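Local coordinates for HRDC domain-containing protein (Bifidobacterium adolescentis ATCC 15703, PDB 3CYM), which is of unknown function but probably acts as a ribonuclease D-like 3'-5' exonuclease that binds nucleic acid, at residues 25-30 with 84-89; 39-44 with 60-65; 67-72 with 168-173; 94-99 with 113-118; 141-146 with 177-182. All blocks are in the same frame, centred on the assembly; numbering follows the deposited sequence.

Overall arrangement
All five contacts lie in the 3'-5' exonuclease region, a mixed sheet flanked by helices. Contact 2 is the middle of that sheet, two antiparallel strands tied by main-chain bonds and ending at two sodium ions. Contact 3 lays helix 163-174 on the neighbouring strand 68-72 by apolar packing alone and shares one sodium ion with contact 2. Contact 4 extends the sheet on its other flank, where strand 40-47 pairs with strand 95-98, and adds an indole-proline CH-pi contact. Contact 1 joins two helices through buried aromatic rings with a charged border. Contact 5, nearer the surface, is aliphatic; its helix 176-190 touches the sheet at Ser-40 and Ile-97.

Contact 1. Residues 25-30 with 84-89; sequences PAFRDY and WNDFNR
Phe-27 and Trp-84 meet between helices 24-35 and 84-91, whose short segments run nearly parallel, 15° apart, with axes 10.1 Å from each other at closest approach. The pair belongs to the helical layer beside the mixed sheet of the exonuclease fold. The two rings form an edge-to-face stack with planes at 79°: CE1 of Phe-27 lies over one face of the indole, toward its rim, 3.9 Å from Trp-84 CZ3. CG of Phe-27, anti to its backbone N (chi1 177°), sets the ring toward helix 84-91. Its CZ comes within 4.4 Å of Phe-87 CB. Met-113, Leu-72 and Val-60 border the indole. At the exposed margin the chemistry turns ionic. Asp-86 OD1 takes a weak hydrogen bond, part of a salt bridge, from NH2 of Arg-89 one helical turn on. Its other oxygen, OD2, sits over one face of the Arg-28 guanidinium, 3.7 Å from Arg-28 NH1, a long salt bridge in which no N-H points at the oxygen.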
# COMPACT_ATOMS: atom_id res chain seq x y z
N PRO A 25 -27.55 13.72 7.57
CA PRO A 25 -27.70 15.12 7.14
C PRO A 25 -26.39 15.85 6.86
O PRO A 25 -26.32 16.64 5.92
CB PRO A 25 -28.43 15.78 8.33
CG PRO A 25 -29.10 14.67 9.02
CD PRO A 25 -28.15 13.52 8.91
N ALA A 26 -25.35 15.56 7.64
CA ALA A 26 -24.05 16.22 7.46
C ALA A 26 -23.34 15.75 6.19
O ALA A 26 -22.60 16.51 5.57
CB ALA A 26 -23.16 16.01 8.67
N PHE A 27 -23.60 14.49 5.81
CA PHE A 27 -23.13 13.91 4.55
C PHE A 27 -23.82 14.52 3.32
O PHE A 27 -23.14 14.87 2.34
CB PHE A 27 -23.34 12.39 4.57
CG PHE A 27 -22.95 11.70 3.29
CD1 PHE A 27 -21.61 11.40 3.02
CD2 PHE A 27 -23.92 11.36 2.34
CE1 PHE A 27 -21.25 10.77 1.84
CE2 PHE A 27 -23.56 10.74 1.14
CZ PHE A 27 -22.22 10.44 0.89
N ARG A 28 -25.15 14.64 3.37
CA ARG A 28 -25.91 15.25 2.28
C ARG A 28 -25.55 16.73 2.13
O ARG A 28 -25.62 17.27 1.03
CB ARG A 28 -27.43 15.12 2.48
CG ARG A 28 -27.96 13.73 2.83
CD ARG A 28 -28.04 12.76 1.65
NE ARG A 28 -29.36 12.74 1.00
CZ ARG A 28 -29.61 13.18 -0.24
NH1 ARG A 28 -28.63 13.67 -0.99
NH2 ARG A 28 -30.84 13.11 -0.73
N ASP A 29 -25.17 17.37 3.24
CA ASP A 29 -24.76 18.77 3.21
C ASP A 29 -23.41 18.96 2.53
O ASP A 29 -23.24 19.87 1.71
CB ASP A 29 -24.71 19.38 4.62
CG ASP A 29 -24.28 20.85 4.61
OD1 ASP A 29 -24.86 21.64 3.83
OD2 ASP A 29 -23.37 21.21 5.38
N TYR A 30 -22.45 18.10 2.87
CA TYR A 30 -21.11 18.17 2.27
C TYR A 30 -21.15 17.84 0.79
O TYR A 30 -20.47 18.49 0.01
CB TYR A 30 -20.10 17.28 3.00
CG TYR A 30 -18.67 17.55 2.58
CD1 TYR A 30 -18.07 18.77 2.86
CD2 TYR A 30 -17.93 16.59 1.88
CE1 TYR A 30 -16.76 19.03 2.47
CE2 TYR A 30 -16.61 16.85 1.49
CZ TYR A 30 -16.04 18.07 1.79
OH TYR A 30 -14.75 18.35 1.40
N TRP A 84 -22.99 6.43 -1.19
CA TRP A 84 -21.75 6.98 -1.74
C TRP A 84 -21.89 7.39 -3.21
O TRP A 84 -21.00 8.04 -3.76
CB TRP A 84 -20.56 6.03 -1.52
CG TRP A 84 -19.93 6.17 -0.15
CD1 TRP A 84 -20.03 5.29 0.89
CD2 TRP A 84 -19.13 7.26 0.33
NE1 TRP A 84 -19.34 5.76 1.98
CE2 TRP A 84 -18.77 6.97 1.67
CE3 TRP A 84 -18.67 8.46 -0.25
CZ2 TRP A 84 -17.98 7.83 2.44
CZ3 TRP A 84 -17.88 9.32 0.52
CH2 TRP A 84 -17.55 9.00 1.86
N ASN A 85 -23.01 7.01 -3.82
CA ASN A 85 -23.32 7.40 -5.19
C ASN A 85 -23.73 8.87 -5.27
O ASN A 85 -23.60 9.50 -6.32
CB ASN A 85 -24.40 6.49 -5.80
CG ASN A 85 -23.85 5.14 -6.28
OD1 ASN A 85 -24.18 4.70 -7.38
ND2 ASN A 85 -23.03 4.49 -5.46
N ASP A 86 -24.20 9.42 -4.15
CA ASP A 86 -24.49 10.85 -4.04
C ASP A 86 -23.20 11.64 -4.19
O ASP A 86 -23.17 12.69 -4.83
CB ASP A 86 -25.12 11.19 -2.69
CG ASP A 86 -26.45 10.50 -2.46
OD1 ASP A 86 -27.07 10.02 -3.43
OD2 ASP A 86 -26.87 10.44 -1.28
N PHE A 87 -22.14 11.10 -3.58
CA PHE A 87 -20.80 11.66 -3.65
C PHE A 87 -20.26 11.74 -5.08
O PHE A 87 -19.75 12.77 -5.49
CB PHE A 87 -19.85 10.84 -2.76
CG PHE A 87 -18.50 11.46 -2.61
CD1 PHE A 87 -18.24 12.33 -1.58
CD2 PHE A 87 -17.48 11.17 -3.52
CE1 PHE A 87 -17.00 12.91 -1.45
CE2 PHE A 87 -16.24 11.76 -3.40
CZ PHE A 87 -16.00 12.63 -2.37
N ASN A 88 -20.38 10.64 -5.82
CA ASN A 88 -19.93 10.56 -7.21
C ASN A 88 -20.64 11.55 -8.13
O ASN A 88 -20.03 12.12 -9.04
CB ASN A 88 -20.17 9.15 -7.75
CG ASN A 88 -19.34 8.12 -7.05
OD1 ASN A 88 -18.17 8.35 -6.72
ND2 ASN A 88 -19.92 6.95 -6.83
N ARG A 89 -21.94 11.71 -7.89
CA ARG A 89 -22.77 12.63 -8.66
C ARG A 89 -22.42 14.07 -8.34
O ARG A 89 -22.40 14.93 -9.22
CB ARG A 89 -24.26 12.34 -8.43
CG ARG A 89 -24.68 10.95 -8.94
CD ARG A 89 -26.18 10.72 -8.97
NE ARG A 89 -26.81 10.89 -7.67
CZ ARG A 89 -27.61 11.90 -7.35
NH1 ARG A 89 -27.91 12.83 -8.25
NH2 ARG A 89 -28.13 11.97 -6.13

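Contact 2. Residues 39-44 with 60-65; sequences GSLAAD and VQFKRD. With NA (sodium ion), chain B; NA (sodium ion), chain C.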
# COMPACT_ATOMS: atom_id res chain seq x y z
N GLY A 39 -13.06 23.04 -9.66
CA GLY A 39 -11.71 22.51 -9.65
C GLY A 39 -11.59 21.12 -9.04
O GLY A 39 -12.59 20.44 -8.82
N SER A 40 -10.35 20.74 -8.73
CA SER A 40 -10.01 19.37 -8.35
C SER A 40 -10.39 18.98 -6.92
O SER A 40 -10.52 19.82 -6.04
CB SER A 40 -8.51 19.15 -8.53
OG SER A 40 -8.10 19.40 -9.85
N LEU A 41 -10.54 17.67 -6.72
CA LEU A 41 -10.85 17.11 -5.42
C LEU A 41 -9.57 16.58 -4.76
O LEU A 41 -9.01 15.57 -5.20
CB LEU A 41 -11.88 15.98 -5.56
CG LEU A 41 -12.41 15.34 -4.26
CD1 LEU A 41 -13.39 16.25 -3.53
CD2 LEU A 41 -13.04 14.01 -4.55
N ALA A 42 -9.11 17.27 -3.73
CA ALA A 42 -8.05 16.76 -2.86
C ALA A 42 -8.61 15.59 -2.06
O ALA A 42 -9.65 15.74 -1.43
CB ALA A 42 -7.56 17.86 -1.93
N ALA A 43 -7.94 14.44 -2.10
CA ALA A 43 -8.42 13.23 -1.42
C ALA A 43 -7.36 12.51 -0.59
O ALA A 43 -6.17 12.62 -0.88
CB ALA A 43 -9.05 12.28 -2.41
N ASP A 44 -7.81 11.79 0.43
CA ASP A 44 -6.95 10.90 1.24
C ASP A 44 -7.81 9.95 2.07
O ASP A 44 -9.03 10.08 2.12
CB ASP A 44 -6.04 11.71 2.16
CG ASP A 44 -4.76 10.99 2.49
OD1 ASP A 44 -4.51 9.91 1.93
OD2 ASP A 44 -3.98 11.49 3.32
N VAL A 60 -11.96 9.11 5.81
CA VAL A 60 -11.86 9.50 4.42
C VAL A 60 -11.87 11.04 4.39
O VAL A 60 -12.71 11.67 5.03
CB VAL A 60 -12.99 8.81 3.61
CG1 VAL A 60 -13.54 9.69 2.59
CG2 VAL A 60 -12.50 7.49 2.99
N GLN A 61 -10.89 11.63 3.71
CA GLN A 61 -10.67 13.08 3.78
C GLN A 61 -10.76 13.71 2.40
O GLN A 61 -10.13 13.23 1.46
CB GLN A 61 -9.30 13.43 4.37
CG GLN A 61 -8.98 12.81 5.72
CD GLN A 61 -7.90 11.77 5.65
OE1 GLN A 61 -8.18 10.58 5.63
NE2 GLN A 61 -6.65 12.21 5.58
N PHE A 62 -11.55 14.78 2.30
CA PHE A 62 -11.72 15.51 1.05
C PHE A 62 -11.59 17.01 1.21
O PHE A 62 -11.85 17.55 2.28
CB PHE A 62 -13.07 15.18 0.41
CG PHE A 62 -13.20 13.75 0.00
CD1 PHE A 62 -12.35 13.22 -0.97
CD2 PHE A 62 -14.12 12.93 0.62
CE1 PHE A 62 -12.44 11.88 -1.34
CE2 PHE A 62 -14.22 11.59 0.25
CZ PHE A 62 -13.37 11.07 -0.73
N LYS A 63 -11.18 17.67 0.14
CA LYS A 63 -11.22 19.12 0.07
C LYS A 63 -11.55 19.54 -1.35
O LYS A 63 -10.99 19.01 -2.32
CB LYS A 63 -9.90 19.76 0.52
CG LYS A 63 -10.02 21.26 0.70
CD LYS A 63 -8.70 21.96 0.94
CE LYS A 63 -8.97 23.40 1.32
NZ LYS A 63 -7.73 24.19 1.55
N ARG A 64 -12.48 20.48 -1.47
CA ARG A 64 -12.72 21.17 -2.73
C ARG A 64 -12.91 22.65 -2.43
O ARG A 64 -13.52 23.00 -1.42
CB ARG A 64 -13.95 20.60 -3.42
CG ARG A 64 -13.82 20.56 -4.92
CD ARG A 64 -14.97 19.85 -5.58
NE ARG A 64 -14.82 19.94 -7.02
CZ ARG A 64 -15.77 19.70 -7.91
NH1 ARG A 64 -16.99 19.34 -7.53
NH2 ARG A 64 -15.49 19.83 -9.20
N ASP A 65 -12.38 23.50 -3.31
CA ASP A 65 -12.43 24.95 -3.16
C ASP A 65 -13.87 25.45 -3.00
O ASP A 65 -14.67 25.39 -3.94
CB ASP A 65 -11.74 25.64 -4.35
CG ASP A 65 -11.57 27.14 -4.16
OD1 ASP A 65 -11.54 27.86 -5.17
OD2 ASP A 65 -11.46 27.60 -3.00
NA NA B . -2.58 10.24 5.21
NA NA C . -2.64 7.89 2.05
O HOH W 1 -10.99 22.32 -5.90
O HOH W 2 -1.39 9.13 7.08
O HOH W 3 -1.52 9.77 3.15
O HOH W 4 -3.18 8.01 4.70
O HOH W 5 -2.90 9.38 -0.05
O HOH W 6 -1.26 6.97 0.28
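Asp-44 and Gln-61 lie side by side and point the same way, their carboxylate and amide planes turned 44° apart, at one end of an antiparallel beta hairpin. With CG anti to its backbone N (chi1 -152°), Asp-44 bridges two sodium ions: OD2 is 2.7 Å from one, and OD1 is 2.8 Å from the other. Glu-46 and Asp-172 complete the protein ligands of the first ion. Gln-61 NE2 hydrogen-bonds to Ala-169 O and Glu-46 OE2. On the opposite face of the sheet, the Phe-62 ring meets Ala-43 CB through CE1 at 3.6 Å and Leu-41 CD2 through CD1 at 3.7 Å, crossing the leucine obliquely. At the far end, Arg-64 stretches out and grips Gly-39 O side-on, with NE at 2.9 Å and NH2 at 3.0 Å, the oxygen lying in the guanidinium plane. Between these ends, Ala-42 and Lys-63 form a hydrogen-bonded pair. Strands 68-72 and 95-98 flank the hairpin, and helix 163-174 packs on the face bearing Ala-42, Asp-44 and Gln-61.

Contact 3. Residues 67-72 with 168-173; sequences AGIGLL and YAALDV. With NA (sodium ion), chain B.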
# COMPACT_ATOMS: atom_id res chain seq x y z
N ALA A 67 -16.10 24.18 -0.71
CA ALA A 67 -16.72 23.19 0.16
C ALA A 67 -15.90 23.01 1.42
O ALA A 67 -16.42 22.61 2.45
CB ALA A 67 -16.86 21.86 -0.57
N GLY A 68 -14.60 23.27 1.32
CA GLY A 68 -13.69 23.10 2.44
C GLY A 68 -13.38 21.64 2.71
O GLY A 68 -13.61 20.79 1.85
N ILE A 69 -12.88 21.36 3.90
CA ILE A 69 -12.44 20.01 4.26
C ILE A 69 -13.56 19.18 4.87
O ILE A 69 -14.24 19.62 5.82
CB ILE A 69 -11.18 20.04 5.20
CG1 ILE A 69 -10.03 20.84 4.56
CG2 ILE A 69 -10.73 18.63 5.58
CD1 ILE A 69 -8.82 21.07 5.46
N GLY A 70 -13.79 18.00 4.30
CA GLY A 70 -14.68 17.00 4.88
C GLY A 70 -13.92 15.79 5.41
O GLY A 70 -13.20 15.14 4.65
N LEU A 71 -14.08 15.50 6.70
CA LEU A 71 -13.55 14.29 7.31
C LEU A 71 -14.70 13.32 7.52
O LEU A 71 -15.51 13.52 8.41
CB LEU A 71 -12.84 14.59 8.64
CG LEU A 71 -11.76 15.68 8.69
CD1 LEU A 71 -11.09 15.68 10.02
CD2 LEU A 71 -10.73 15.46 7.62
N LEU A 72 -14.76 12.27 6.71
CA LEU A 72 -15.95 11.44 6.66
C LEU A 72 -15.69 10.11 7.35
O LEU A 72 -14.74 9.41 7.02
CB LEU A 72 -16.40 11.21 5.20
CG LEU A 72 -16.92 12.25 4.18
CD1 LEU A 72 -18.33 12.72 4.42
CD2 LEU A 72 -16.03 13.46 3.95
N TYR A 168 -4.43 16.41 11.82
CA TYR A 168 -3.53 15.65 10.95
C TYR A 168 -4.22 15.23 9.65
O TYR A 168 -3.65 15.38 8.57
CB TYR A 168 -2.98 14.40 11.68
CG TYR A 168 -2.19 13.44 10.79
CD1 TYR A 168 -0.80 13.55 10.67
CD2 TYR A 168 -2.83 12.41 10.10
CE1 TYR A 168 -0.07 12.67 9.86
CE2 TYR A 168 -2.12 11.53 9.28
CZ TYR A 168 -0.74 11.66 9.17
OH TYR A 168 -0.04 10.78 8.37
N ALA A 169 -5.43 14.68 9.78
CA ALA A 169 -6.17 14.16 8.64
C ALA A 169 -6.61 15.28 7.69
O ALA A 169 -6.59 15.10 6.47
CB ALA A 169 -7.36 13.36 9.11
N ALA A 170 -6.97 16.42 8.26
CA ALA A 170 -7.28 17.62 7.49
C ALA A 170 -6.05 18.17 6.77
O ALA A 170 -6.12 18.48 5.58
CB ALA A 170 -7.87 18.66 8.38
N LEU A 171 -4.94 18.28 7.49
CA LEU A 171 -3.70 18.80 6.90
C LEU A 171 -3.17 17.97 5.73
O LEU A 171 -2.50 18.51 4.85
CB LEU A 171 -2.61 19.02 7.97
CG LEU A 171 -2.75 20.32 8.78
CD1 LEU A 171 -1.86 20.25 10.01
CD2 LEU A 171 -2.44 21.57 7.95
N ASP A 172 -3.51 16.68 5.70
CA ASP A 172 -3.12 15.81 4.59
C ASP A 172 -3.83 16.04 3.24
O ASP A 172 -3.31 15.63 2.20
CB ASP A 172 -3.25 14.34 5.01
CG ASP A 172 -1.95 13.78 5.53
OD1 ASP A 172 -0.96 14.53 5.71
OD2 ASP A 172 -1.90 12.54 5.75
N VAL A 173 -5.00 16.68 3.26
CA VAL A 173 -5.68 17.12 2.02
C VAL A 173 -5.63 18.64 1.80
O VAL A 173 -5.97 19.11 0.72
CB VAL A 173 -7.15 16.66 1.93
CG1 VAL A 173 -7.24 15.17 1.88
CG2 VAL A 173 -7.97 17.22 3.09
NA NA B . -2.58 10.24 5.21
O HOH W 2 -1.39 9.13 7.08
O HOH W 3 -1.52 9.77 3.15
O HOH W 4 -3.18 8.01 4.70
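Ile-69 on strand 68-72 pushes both of its branches against helix 163-174, where the small Ala-170 lets the strand come near. Its CD1 lies 3.7 Å from Ala-170 O and 3.9 Å from Ala-170 CB. The CG2 branch, anti to the backbone N (chi1 -56° for CG1), fills the dip between Ala-170 CB and Val-173, touching Val-173 CG2 at 4.0 Å. One bump further along the strand, Leu-71 sends CD2 between Ala-169 and Ala-170; it sits 3.9 Å from Ala-170 N and 4.2 Å from Ala-169 CB. An alanine in place of Ile-69 would probably open a gap over Ala-170 and leave Val-173 CG2 without this strand partner. No hydrogen bond crosses the interface. The same helix carries Asp-172, whose OD2 binds a sodium ion at 2.5 Å together with Asp-44 and Glu-46. Strand 68-72 runs between strands 20-21 and 57-65 of the sheet, while Val-173 continues over Gln-61 to Ala-42 and Asp-44 on strand 40-47.

Contact 4. Residues 94-99 with 113-118; sequences AVWILH and MEPQRL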
# COMPACT_ATOMS: atom_id res chain seq x y z
N ALA A 94 -14.44 15.25 -11.98
CA ALA A 94 -13.37 16.06 -11.40
C ALA A 94 -12.11 15.24 -11.13
O ALA A 94 -12.17 14.03 -10.91
CB ALA A 94 -13.85 16.74 -10.11
N VAL A 95 -10.98 15.92 -11.15
CA VAL A 95 -9.68 15.31 -10.94
C VAL A 95 -9.49 15.03 -9.45
O VAL A 95 -9.63 15.92 -8.62
CB VAL A 95 -8.54 16.22 -11.49
CG1 VAL A 95 -7.16 15.63 -11.17
CG2 VAL A 95 -8.68 16.42 -12.99
N TRP A 96 -9.21 13.79 -9.11
CA TRP A 96 -8.86 13.45 -7.74
C TRP A 96 -7.35 13.62 -7.58
O TRP A 96 -6.57 13.11 -8.39
CB TRP A 96 -9.28 12.02 -7.44
CG TRP A 96 -10.76 11.79 -7.37
CD1 TRP A 96 -11.70 12.20 -8.27
CD2 TRP A 96 -11.47 11.07 -6.36
NE1 TRP A 96 -12.95 11.79 -7.88
CE2 TRP A 96 -12.84 11.10 -6.71
CE3 TRP A 96 -11.09 10.40 -5.19
CZ2 TRP A 96 -13.83 10.48 -5.92
CZ3 TRP A 96 -12.07 9.79 -4.42
CH2 TRP A 96 -13.42 9.84 -4.79
N ILE A 97 -6.93 14.36 -6.56
CA ILE A 97 -5.53 14.47 -6.20
C ILE A 97 -5.24 13.55 -5.02
O ILE A 97 -5.84 13.68 -3.94
CB ILE A 97 -5.10 15.91 -5.85
CG1 ILE A 97 -5.61 16.91 -6.87
CG2 ILE A 97 -3.59 16.01 -5.77
CD1 ILE A 97 -5.80 18.26 -6.27
N LEU A 98 -4.33 12.61 -5.26
CA LEU A 98 -3.92 11.64 -4.26
C LEU A 98 -2.40 11.59 -4.25
O LEU A 98 -1.77 11.79 -5.28
CB LEU A 98 -4.48 10.25 -4.61
CG LEU A 98 -5.91 9.85 -4.19
CD1 LEU A 98 -6.97 10.46 -5.07
CD2 LEU A 98 -6.06 8.34 -4.21
N HIS A 99 -1.82 11.37 -3.07
CA HIS A 99 -0.38 11.16 -2.95
C HIS A 99 -0.19 9.67 -2.77
O HIS A 99 -0.61 9.11 -1.76
CB HIS A 99 0.18 11.92 -1.74
CG HIS A 99 1.68 11.97 -1.70
ND1 HIS A 99 2.41 12.91 -2.40
CD2 HIS A 99 2.58 11.17 -1.08
CE1 HIS A 99 3.70 12.70 -2.19
NE2 HIS A 99 3.83 11.65 -1.40
N MET A 113 -16.97 4.54 -4.57
CA MET A 113 -16.56 5.78 -5.22
C MET A 113 -15.99 5.48 -6.61
O MET A 113 -15.44 4.40 -6.85
CB MET A 113 -15.55 6.54 -4.36
CG MET A 113 -16.16 7.31 -3.21
SD MET A 113 -14.94 7.94 -2.04
CE MET A 113 -14.87 6.60 -0.90
N GLU A 114 -16.13 6.44 -7.52
CA GLU A 114 -15.67 6.25 -8.89
C GLU A 114 -14.88 7.46 -9.41
O GLU A 114 -15.43 8.25 -10.19
CB GLU A 114 -16.86 5.95 -9.81
CG GLU A 114 -16.54 5.02 -10.97
CD GLU A 114 -16.13 5.75 -12.25
OE1 GLU A 114 -15.06 5.42 -12.81
OE2 GLU A 114 -16.88 6.64 -12.70
N PRO A 115 -13.61 7.61 -8.99
CA PRO A 115 -12.73 8.65 -9.54
C PRO A 115 -12.55 8.51 -11.05
O PRO A 115 -12.23 7.42 -11.55
CB PRO A 115 -11.40 8.41 -8.81
CG PRO A 115 -11.77 7.67 -7.57
CD PRO A 115 -12.91 6.80 -7.96
N GLN A 116 -12.77 9.59 -11.78
CA GLN A 116 -12.75 9.52 -13.24
C GLN A 116 -11.47 10.07 -13.85
O GLN A 116 -11.15 9.79 -15.00
CB GLN A 116 -13.96 10.23 -13.84
CG GLN A 116 -15.26 9.45 -13.65
CD GLN A 116 -16.38 10.00 -14.50
OE1 GLN A 116 -17.37 10.51 -13.98
NE2 GLN A 116 -16.22 9.90 -15.82
N ARG A 117 -10.76 10.88 -13.06
CA ARG A 117 -9.48 11.46 -13.43
C ARG A 117 -8.58 11.49 -12.19
O ARG A 117 -9.07 11.52 -11.06
CB ARG A 117 -9.66 12.87 -14.02
CG ARG A 117 -10.17 12.88 -15.47
CD ARG A 117 -10.19 14.27 -16.09
NE ARG A 117 -11.15 15.16 -15.44
CZ ARG A 117 -11.28 16.46 -15.73
NH1 ARG A 117 -12.18 17.19 -15.08
NH2 ARG A 117 -10.53 17.03 -16.66
N LEU A 118 -7.27 11.47 -12.41
CA LEU A 118 -6.30 11.41 -11.32
C LEU A 118 -5.11 12.31 -11.57
O LEU A 118 -4.62 12.41 -12.68
CB LEU A 118 -5.81 9.97 -11.14
CG LEU A 118 -4.87 9.62 -9.99
CD1 LEU A 118 -5.60 9.73 -8.66
CD2 LEU A 118 -4.34 8.22 -10.21
O HOH W 7 -13.87 12.13 -10.71
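Trp-96 and Leu-118 pair across parallel strands 95-98 and 117-120, the two strands of a beta-alpha-beta unit whose crossover is helix 101-111. The hydrogen bonding between the segments is sparse: Trp-96 N donates to Arg-117 O at 3.0 Å, nearly straight at the hydrogen (172°) but from above the carbonyl plane. A water adds a bridge, giving a hydrogen to Ala-94 O and accepting from Gln-116 N and, weakly, from Trp-96 NE1.

Aromatic contacts dominate. Pro-115 lies over one indole face, its CG 3.5 Å from the centroid of the Trp-96 six-membered ring and only 6° off the normal, a CH-pi contact. Met-113 approaches the same ring at its edge in a Met-aromatic contact, with SD 3.7 Å from Trp-96 CH2. An alanine in place of Trp-96 would probably leave Pro-115 and Met-113 without the ring they pack on and open a gap between the loop and the sheet.

An aliphatic group meets a charged one on the sheet face opposite Trp-96. There Arg-117 bonds through NE to Asp-93 O, and Val-95 CG2 sits over the centre of its guanidinium face, 3.7 Å from Arg-117 NE.

Contact 5. Residues 141-146 with 177-182; sequences HFLGLT and IELETK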
# COMPACT_ATOMS: atom_id res chain seq x y z
N HIS A 141 9.10 21.29 -0.70
CA HIS A 141 9.83 21.59 -1.93
C HIS A 141 9.07 22.60 -2.80
O HIS A 141 9.66 23.57 -3.27
CB HIS A 141 10.11 20.31 -2.71
CG HIS A 141 10.95 20.51 -3.94
ND1 HIS A 141 10.41 20.73 -5.19
CD2 HIS A 141 12.29 20.51 -4.11
CE1 HIS A 141 11.37 20.86 -6.07
NE2 HIS A 141 12.53 20.74 -5.45
N PHE A 142 7.77 22.41 -2.96
CA PHE A 142 6.99 23.18 -3.92
C PHE A 142 6.24 24.39 -3.35
O PHE A 142 5.99 25.36 -4.06
CB PHE A 142 6.02 22.26 -4.66
CG PHE A 142 6.69 21.30 -5.60
CD1 PHE A 142 6.99 20.00 -5.19
CD2 PHE A 142 7.01 21.68 -6.90
CE1 PHE A 142 7.61 19.10 -6.05
CE2 PHE A 142 7.63 20.78 -7.77
CZ PHE A 142 7.93 19.50 -7.34
N LEU A 143 5.88 24.32 -2.06
CA LEU A 143 5.05 25.35 -1.45
C LEU A 143 5.78 26.07 -0.31
O LEU A 143 5.32 27.11 0.15
CB LEU A 143 3.71 24.76 -0.97
CG LEU A 143 2.91 23.89 -1.96
CD1 LEU A 143 1.62 23.35 -1.34
CD2 LEU A 143 2.59 24.63 -3.28
N GLY A 144 6.91 25.51 0.12
CA GLY A 144 7.66 26.07 1.25
C GLY A 144 6.90 25.95 2.55
O GLY A 144 7.02 26.81 3.43
N LEU A 145 6.09 24.90 2.67
CA LEU A 145 5.29 24.67 3.87
C LEU A 145 5.55 23.29 4.47
O LEU A 145 5.55 22.29 3.76
CB LEU A 145 3.80 24.86 3.58
CG LEU A 145 3.29 26.24 3.18
CD1 LEU A 145 1.83 26.14 2.80
CD2 LEU A 145 3.49 27.27 4.29
N THR A 146 5.75 23.28 5.78
CA THR A 146 6.10 22.07 6.54
C THR A 146 4.86 21.49 7.22
O THR A 146 4.11 22.21 7.89
CB THR A 146 7.20 22.39 7.61
OG1 THR A 146 8.38 22.88 6.96
CG2 THR A 146 7.56 21.16 8.44
N ILE A 177 -4.51 20.66 -3.76
CA ILE A 177 -4.89 21.38 -4.98
C ILE A 177 -3.79 22.38 -5.39
O ILE A 177 -3.53 22.54 -6.58
CB ILE A 177 -6.36 21.96 -4.98
CG1 ILE A 177 -6.44 23.38 -4.45
CG2 ILE A 177 -7.38 21.03 -4.26
CD1 ILE A 177 -6.57 24.40 -5.54
N GLU A 178 -3.15 22.99 -4.40
CA GLU A 178 -2.02 23.90 -4.65
C GLU A 178 -0.78 23.14 -5.09
O GLU A 178 0.01 23.66 -5.88
CB GLU A 178 -1.70 24.75 -3.41
CG GLU A 178 -2.77 25.78 -3.06
CD GLU A 178 -3.75 25.29 -2.00
OE1 GLU A 178 -3.79 24.07 -1.71
OE2 GLU A 178 -4.49 26.13 -1.45
N LEU A 179 -0.61 21.93 -4.58
CA LEU A 179 0.47 21.04 -5.02
C LEU A 179 0.35 20.72 -6.50
O LEU A 179 1.30 20.95 -7.25
CB LEU A 179 0.49 19.73 -4.24
CG LEU A 179 1.45 19.59 -3.06
CD1 LEU A 179 1.48 18.11 -2.65
CD2 LEU A 179 2.85 20.11 -3.37
N GLU A 180 -0.83 20.23 -6.90
CA GLU A 180 -1.13 19.88 -8.29
C GLU A 180 -0.79 21.02 -9.26
O GLU A 180 -0.17 20.78 -10.29
CB GLU A 180 -2.60 19.47 -8.46
CG GLU A 180 -3.05 19.48 -9.93
CD GLU A 180 -4.50 19.12 -10.18
OE1 GLU A 180 -4.77 18.44 -11.19
OE2 GLU A 180 -5.38 19.52 -9.38
N THR A 181 -1.21 22.24 -8.90
CA THR A 181 -1.00 23.45 -9.72
C THR A 181 0.49 23.71 -10.01
O THR A 181 0.87 23.79 -11.17
CB THR A 181 -1.67 24.69 -9.07
OG1 THR A 181 -3.06 24.41 -8.83
CG2 THR A 181 -1.57 25.91 -9.98
N LYS A 182 1.30 23.81 -8.95
CA LYS A 182 2.76 23.96 -9.05
C LYS A 182 3.43 22.81 -9.79
O LYS A 182 4.33 23.04 -10.60
CB LYS A 182 3.40 24.09 -7.66
CG LYS A 182 3.17 25.41 -6.95
CD LYS A 182 4.11 26.51 -7.45
CE LYS A 182 3.87 27.84 -6.72
NZ LYS A 182 2.59 28.49 -7.12
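Leu-143 and Leu-179 provide the main apolar contact between the end of helix 135-143 and helix 176-190. Their side chains cross at about a right angle, Leu-143 CD1 lying 4.0 Å from Leu-179 CD2. That same CD2 is also 4.0 Å from Phe-142 CB, so one leucine methyl serves two consecutive residues. Leu-135 and Val-138, further back on helix 135-143, border Leu-179 as well. This is helix-against-helix packing at the margin of the exonuclease fold: after Leu-143 the chain leaves the helix at Gly-144, with positive phi, and enters the short strand 145-146, which pairs with strand 8-9.

Leu-143 also packs on the helix backbone and on the aliphatic part of a lysine. Its CD2 rests 3.8 Å from Glu-178 O and equally close to Lys-182 CG. The lysine is turned at chi2 (-80°), which places CD beside Phe-142 O. Glu-178 contributes CB here, while its carboxylate forms a salt bridge with Arg-14.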